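N-acylethanolamine-hydrolyzing acid amidase subunit beta (Caenorhabditis elegans, PDB 6DY3) probably hydrolyses N-acylethanolamines such as N-palmitoylethanolamine to ethanolamine and free fatty acids, as the beta-subunit of a self-cleaving alpha-beta amidase. Local coordinates at residues T2-Q7 and V196-T201; A112-H117 and A145-L150. All coordinates share one frame; numbering follows the deposited sequence.

Contact 1: T2-Q7 and V196-T201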
loop_
_atom_site.group_PDB
_atom_site.type_symbol
_atom_site.label_atom_id
_atom_site.label_comp_id
_atom_site.label_asym_id
_atom_site.label_seq_id
_atom_site.Cartn_x
_atom_site.Cartn_y
_atom_site.Cartn_z
ATOM N N THR B 2 0.876 5.598 -8.007
ATOM C CA THR B 2 0.776 5.021 -9.341
ATOM C C THR B 2 1.127 3.547 -9.238
ATOM O O THR B 2 2.244 3.200 -8.841
ATOM C CB THR B 2 1.710 5.732 -10.331
ATOM O OG1 THR B 2 1.449 7.139 -10.316
ATOM C CG2 THR B 2 1.519 5.201 -11.750
ATOM N N SER B 3 0.176 2.687 -9.575
ATOM C CA SER B 3 0.396 1.249 -9.592
ATOM C C SER B 3 0.290 0.761 -11.024
ATOM O O SER B 3 -0.683 1.072 -11.718
ATOM C CB SER B 3 -0.616 0.522 -8.706
ATOM O OG SER B 3 -0.364 0.786 -7.338
ATOM N N ILE B 4 1.271 -0.029 -11.448
ATOM C CA ILE B 4 1.341 -0.541 -12.808
ATOM C C ILE B 4 1.552 -2.044 -12.742
ATOM O O ILE B 4 2.311 -2.536 -11.900
ATOM C CB ILE B 4 2.474 0.123 -13.620
ATOM C CG1 ILE B 4 2.347 1.647 -13.568
ATOM C CG2 ILE B 4 2.454 -0.378 -15.070
ATOM C CD1 ILE B 4 3.521 2.381 -14.209
ATOM N N VAL B 5 0.859 -2.769 -13.617
ATOM C CA VAL B 5 1.071 -4.194 -13.824
ATOM C C VAL B 5 1.188 -4.436 -15.321
ATOM O O VAL B 5 0.356 -3.949 -16.095
ATOM C CB VAL B 5 -0.066 -5.035 -13.219
ATOM C CG1 VAL B 5 -0.063 -6.460 -13.794
ATOM C CG2 VAL B 5 0.088 -5.081 -11.716
ATOM N N ALA B 6 2.210 -5.193 -15.727
ATOM C CA ALA B 6 2.466 -5.464 -17.136
ATOM C C ALA B 6 2.951 -6.895 -17.317
ATOM O O ALA B 6 3.722 -7.408 -16.500
ATOM C CB ALA B 6 3.505 -4.488 -17.715
ATOM N N GLN B 7 2.499 -7.537 -18.394
ATOM C CA GLN B 7 2.966 -8.867 -18.767
ATOM C C GLN B 7 3.659 -8.784 -20.121
ATOM O O GLN B 7 3.046 -8.373 -21.113
ATOM C CB GLN B 7 1.811 -9.868 -18.807
ATOM C CG GLN B 7 2.273 -11.289 -19.041
ATOM C CD GLN B 7 1.143 -12.296 -19.018
ATOM O OE1 GLN B 7 -0.035 -11.943 -18.985
ATOM N NE2 GLN B 7 1.504 -13.565 -19.008
ATOM N N VAL B 196 11.410 0.321 -14.081
ATOM C CA VAL B 196 12.145 1.392 -13.411
ATOM C C VAL B 196 12.153 2.657 -14.264
ATOM O O VAL B 196 12.057 3.775 -13.742
ATOM C CB VAL B 196 13.572 0.922 -13.080
ATOM C CG1 VAL B 196 14.433 2.090 -12.611
ATOM C CG2 VAL B 196 13.529 -0.164 -12.032
ATOM N N GLU B 197 12.325 2.508 -15.582
ATOM C CA GLU B 197 12.290 3.674 -16.462
ATOM C C GLU B 197 10.921 4.342 -16.437
ATOM O O GLU B 197 10.829 5.574 -16.417
ATOM C CB GLU B 197 12.659 3.274 -17.892
ATOM C CG GLU B 197 12.632 4.436 -18.881
ATOM C CD GLU B 197 13.139 4.048 -20.266
ATOM O OE1 GLU B 197 13.628 2.908 -20.424
ATOM O OE2 GLU B 197 13.046 4.880 -21.197
ATOM N N VAL B 198 9.848 3.546 -16.443
ATOM C CA VAL B 198 8.497 4.101 -16.397
ATOM C C VAL B 198 8.272 4.837 -15.081
ATOM O O VAL B 198 7.879 6.010 -15.061
ATOM C CB VAL B 198 7.449 2.988 -16.593
ATOM C CG1 VAL B 198 6.033 3.535 -16.434
ATOM C CG2 VAL B 198 7.611 2.328 -17.954
ATOM N N LEU B 199 8.519 4.157 -13.959
ATOM C CA LEU B 199 8.242 4.747 -12.652
ATOM C C LEU B 199 9.080 5.992 -12.373
ATOM O O LEU B 199 8.688 6.809 -11.530
ATOM C CB LEU B 199 8.470 3.705 -11.553
ATOM C CG LEU B 199 7.509 2.512 -11.559
ATOM C CD1 LEU B 199 7.915 1.485 -10.515
ATOM C CD2 LEU B 199 6.067 2.955 -11.340
ATOM N N SER B 200 10.207 6.164 -13.060
ATOM C CA SER B 200 11.087 7.308 -12.846
ATOM C C SER B 200 10.786 8.478 -13.774
ATOM O O SER B 200 11.424 9.527 -13.644
ATOM C CB SER B 200 12.548 6.890 -13.016
ATOM O OG SER B 200 12.886 5.871 -12.096
ATOM N N THR B 201 9.846 8.325 -14.707
ATOM C CA THR B 201 9.495 9.403 -15.620
ATOM C C THR B 201 8.657 10.456 -14.910
ATOM O O THR B 201 7.745 10.136 -14.143
ATOM C CB THR B 201 8.719 8.868 -16.829
ATOM O OG1 THR B 201 9.477 7.852 -17.493
ATOM C CG2 THR B 201 8.417 9.982 -17.805
#

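Contact 2: A112-H117 and A145-L150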
loop_
_atom_site.group_PDB
_atom_site.type_symbol
_atom_site.label_atom_id
_atom_site.label_comp_id
_atom_site.label_asym_id
_atom_site.label_seq_id
_atom_site.Cartn_x
_atom_site.Cartn_y
_atom_site.Cartn_z
ATOM N N ALA B 112 -10.686 -12.769 -2.601
ATOM C CA ALA B 112 -10.795 -12.162 -1.279
ATOM C C ALA B 112 -10.975 -10.654 -1.385
ATOM O O ALA B 112 -11.781 -10.065 -0.655
ATOM C CB ALA B 112 -9.562 -12.500 -0.445
ATOM N N PHE B 113 -10.236 -10.015 -2.293
ATOM C CA PHE B 113 -10.342 -8.578 -2.507
ATOM C C PHE B 113 -11.630 -8.185 -3.221
ATOM O O PHE B 113 -11.967 -6.996 -3.235
ATOM C CB PHE B 113 -9.139 -8.072 -3.321
ATOM C CG PHE B 113 -7.815 -8.152 -2.593
ATOM C CD1 PHE B 113 -7.700 -7.761 -1.270
ATOM C CD2 PHE B 113 -6.683 -8.619 -3.242
ATOM C CE1 PHE B 113 -6.489 -7.832 -0.611
ATOM C CE2 PHE B 113 -5.469 -8.694 -2.582
ATOM C CZ PHE B 113 -5.376 -8.298 -1.266
ATOM N N SER B 114 -12.344 -9.137 -3.822
ATOM C CA SER B 114 -13.553 -8.855 -4.587
ATOM C C SER B 114 -14.843 -9.125 -3.821
ATOM O O SER B 114 -15.926 -8.935 -4.382
ATOM C CB SER B 114 -13.561 -9.682 -5.874
ATOM O OG SER B 114 -12.382 -9.457 -6.619
ATOM N N ARG B 115 -14.765 -9.572 -2.570
ATOM C CA ARG B 115 -15.976 -9.914 -1.836
ATOM C C ARG B 115 -16.863 -8.688 -1.659
ATOM O O ARG B 115 -16.381 -7.578 -1.418
ATOM C CB ARG B 115 -15.624 -10.507 -0.473
ATOM C CG ARG B 115 -15.148 -11.946 -0.526
ATOM C CD ARG B 115 -15.171 -12.576 0.864
ATOM N NE ARG B 115 -14.217 -11.935 1.775
ATOM C CZ ARG B 115 -13.046 -12.456 2.146
ATOM N NH1 ARG B 115 -12.652 -13.651 1.706
ATOM N NH2 ARG B 115 -12.260 -11.779 2.977
ATOM N N THR B 116 -18.172 -8.897 -1.779
ATOM C CA THR B 116 -19.146 -7.824 -1.600
ATOM C C THR B 116 -19.307 -7.570 -0.109
ATOM O O THR B 116 -20.024 -8.293 0.584
ATOM C CB THR B 116 -20.485 -8.183 -2.234
ATOM O OG1 THR B 116 -20.315 -8.392 -3.640
ATOM C CG2 THR B 116 -21.492 -7.059 -2.016
ATOM N N HIS B 117 -18.623 -6.545 0.387
ATOM C CA HIS B 117 -18.772 -6.114 1.768
ATOM C C HIS B 117 -18.239 -4.696 1.866
ATOM O O HIS B 117 -17.564 -4.208 0.959
ATOM C CB HIS B 117 -18.045 -7.058 2.736
ATOM C CG HIS B 117 -16.637 -7.372 2.338
ATOM N ND1 HIS B 117 -15.744 -6.409 1.924
ATOM C CD2 HIS B 117 -15.971 -8.549 2.284
ATOM C CE1 HIS B 117 -14.586 -6.977 1.638
ATOM N NE2 HIS B 117 -14.698 -8.276 1.846
ATOM N N ALA B 145 -17.528 -4.267 -6.017
ATOM C CA ALA B 145 -16.214 -4.268 -6.632
ATOM C C ALA B 145 -16.331 -4.643 -8.103
ATOM O O ALA B 145 -17.176 -5.453 -8.491
ATOM C CB ALA B 145 -15.270 -5.239 -5.920
ATOM N N ASN B 146 -15.467 -4.038 -8.916
ATOM C CA ASN B 146 -15.329 -4.374 -10.325
ATOM C C ASN B 146 -13.889 -4.779 -10.601
ATOM O O ASN B 146 -12.954 -4.276 -9.971
ATOM C CB ASN B 146 -15.726 -3.202 -11.221
ATOM C CG ASN B 146 -17.173 -2.796 -11.038
ATOM O OD1 ASN B 146 -17.483 -1.617 -10.863
ATOM N ND2 ASN B 146 -18.071 -3.778 -11.071
ATOM N N VAL B 147 -13.719 -5.701 -11.544
ATOM C CA VAL B 147 -12.409 -6.226 -11.908
ATOM C C VAL B 147 -12.120 -5.891 -13.363
ATOM O O VAL B 147 -13.022 -5.912 -14.209
ATOM C CB VAL B 147 -12.329 -7.747 -11.673
ATOM C CG1 VAL B 147 -12.466 -8.056 -10.189
ATOM C CG2 VAL B 147 -13.395 -8.470 -12.476
ATOM N N TYR B 148 -10.858 -5.581 -13.651
ATOM C CA TYR B 148 -10.402 -5.296 -15.010
ATOM C C TYR B 148 -9.085 -6.036 -15.213
ATOM O O TYR B 148 -8.026 -5.542 -14.799
ATOM C CB TYR B 148 -10.232 -3.798 -15.241
ATOM C CG TYR B 148 -11.463 -2.998 -14.901
ATOM C CD1 TYR B 148 -11.654 -2.486 -13.619
ATOM C CD2 TYR B 148 -12.443 -2.756 -15.858
ATOM C CE1 TYR B 148 -12.787 -1.751 -13.303
ATOM C CE2 TYR B 148 -13.581 -2.020 -15.552
ATOM C CZ TYR B 148 -13.748 -1.520 -14.274
ATOM O OH TYR B 148 -14.875 -0.790 -13.969
ATOM N N PRO B 149 -9.106 -7.214 -15.829
ATOM C CA PRO B 149 -7.894 -8.028 -15.927
ATOM C C PRO B 149 -7.079 -7.737 -17.184
ATOM O O PRO B 149 -7.494 -6.997 -18.078
ATOM C CB PRO B 149 -8.448 -9.459 -15.959
ATOM C CG PRO B 149 -9.853 -9.325 -16.494
ATOM C CD PRO B 149 -10.234 -7.867 -16.512
ATOM N N LEU B 150 -5.893 -8.340 -17.227
ATOM C CA LEU B 150 -5.055 -8.284 -18.416
ATOM C C LEU B 150 -5.672 -9.101 -19.546
ATOM O O LEU B 150 -6.336 -10.118 -19.321
ATOM C CB LEU B 150 -3.654 -8.814 -18.106
ATOM C CG LEU B 150 -2.703 -7.927 -17.301
ATOM C CD1 LEU B 150 -1.456 -8.705 -16.915
ATOM C CD2 LEU B 150 -2.320 -6.693 -18.106
#

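Contact 1: T2-Q7 and V196-T201
Ile4 presents a single methyl, CD1, to two neighbouring side chains on the last turn of helix 192-199. With CG1 beside the backbone N (chi1 -53°) and CD1 extended beyond it (chi2 173°), the long branch reaches from strand 2-7 to the helix. It crosses Val198 at a slant, and Ile4 CD1 lies 3.5 Å from Val198 CG1. Leu199 arrives differently: its first bond does not aim at the strand, but its end turns inward and slides past the isoleucine branch in a roughly opposite direction, leaving Leu199 CD2 3.9 Å from Ile4 CD1. Just after this pair, two side-chain hydroxyls bond back onto carbonyls of the helix, Ser200 OG to Val196 O (2.8 Å) and Thr201 OG1 to Glu197 O (2.9 Å). Ile4 also touches Leu182 of helix 173-185, whereas Ser3 and Val5 meet Ile125 of the second sheet. The strand thus has one face to helices and one to a sheet, as in the alpha-beta-beta-alpha sandwich of Ntn hydrolases. Leu199 lies about 6 Å, side chain to side chain, from Arg17, probably important for activity. This buried methyl packing holds helix to strand by dispersion and the burial of apolar surface; it sets spacing more than direction.

Contact 2: A112-H117 and A145-L150
Ala145, at the start of strand 145-149, points its CB methyl at the chain leaving helix 106-113, where Ser114 O lies 4.1 Å away from Ala145 CB. The backbones also come nearest here, Ser114 CA and Ala145 CA being 5.7 Å apart. Beside this point Arg139 of the adjacent strand touches Ala145 and gives NH1 to the carbonyls of both Phe113 and Arg115, so a charged side chain ties the sheet to the helix end. The next residue, Asn146, has its CB pointing away from segment 112-117 and takes no part in the contact. Val147 returns to the same face as Ala145. Its CG1, set beside the backbone N (chi1 -64°), comes within 3.8 Å of Ser114 OG. That hydroxyl is hydrogen-bonded to Val110 O of helix 106-113, four residues earlier, so its proton is already engaged where the valine methyl meets it. Beyond Val147 the strand draws clear of segment 112-117. It is an outermost strand of its sheet within this chain, and the helix reaches that sheet's inner strands through Phe113, which packs on Ile124, Val126 and Ile137. What meets here is therefore a weakly polar fringe at the surface, two small aliphatic groups against serine oxygens. Such contacts fill space without fixing direction, and Arg139 supplies a specific polar tie between helix end and sheet.

Contacts 1 and 2 share no helix or strand and sit on opposite sides of the chain's centre, with their own centres about 22 Å apart. Each sets the end of a helix against a strand of a different sheet, so together they sample both helix-on-sheet layers of the sandwich. Contact 1 is core, and methyl meets methyl; contact 2 is surface, and methyls meet oxygens. In sequence, contact 2 falls wholly within the 188 residues that separate 2-7 from 196-201. The two do meet through Leu150, whose CD1 packs 4.0 Å from Gln7 CB and 4.1 Å from Val5 CG1, linking the end of segment 145-150 to strand 2-7.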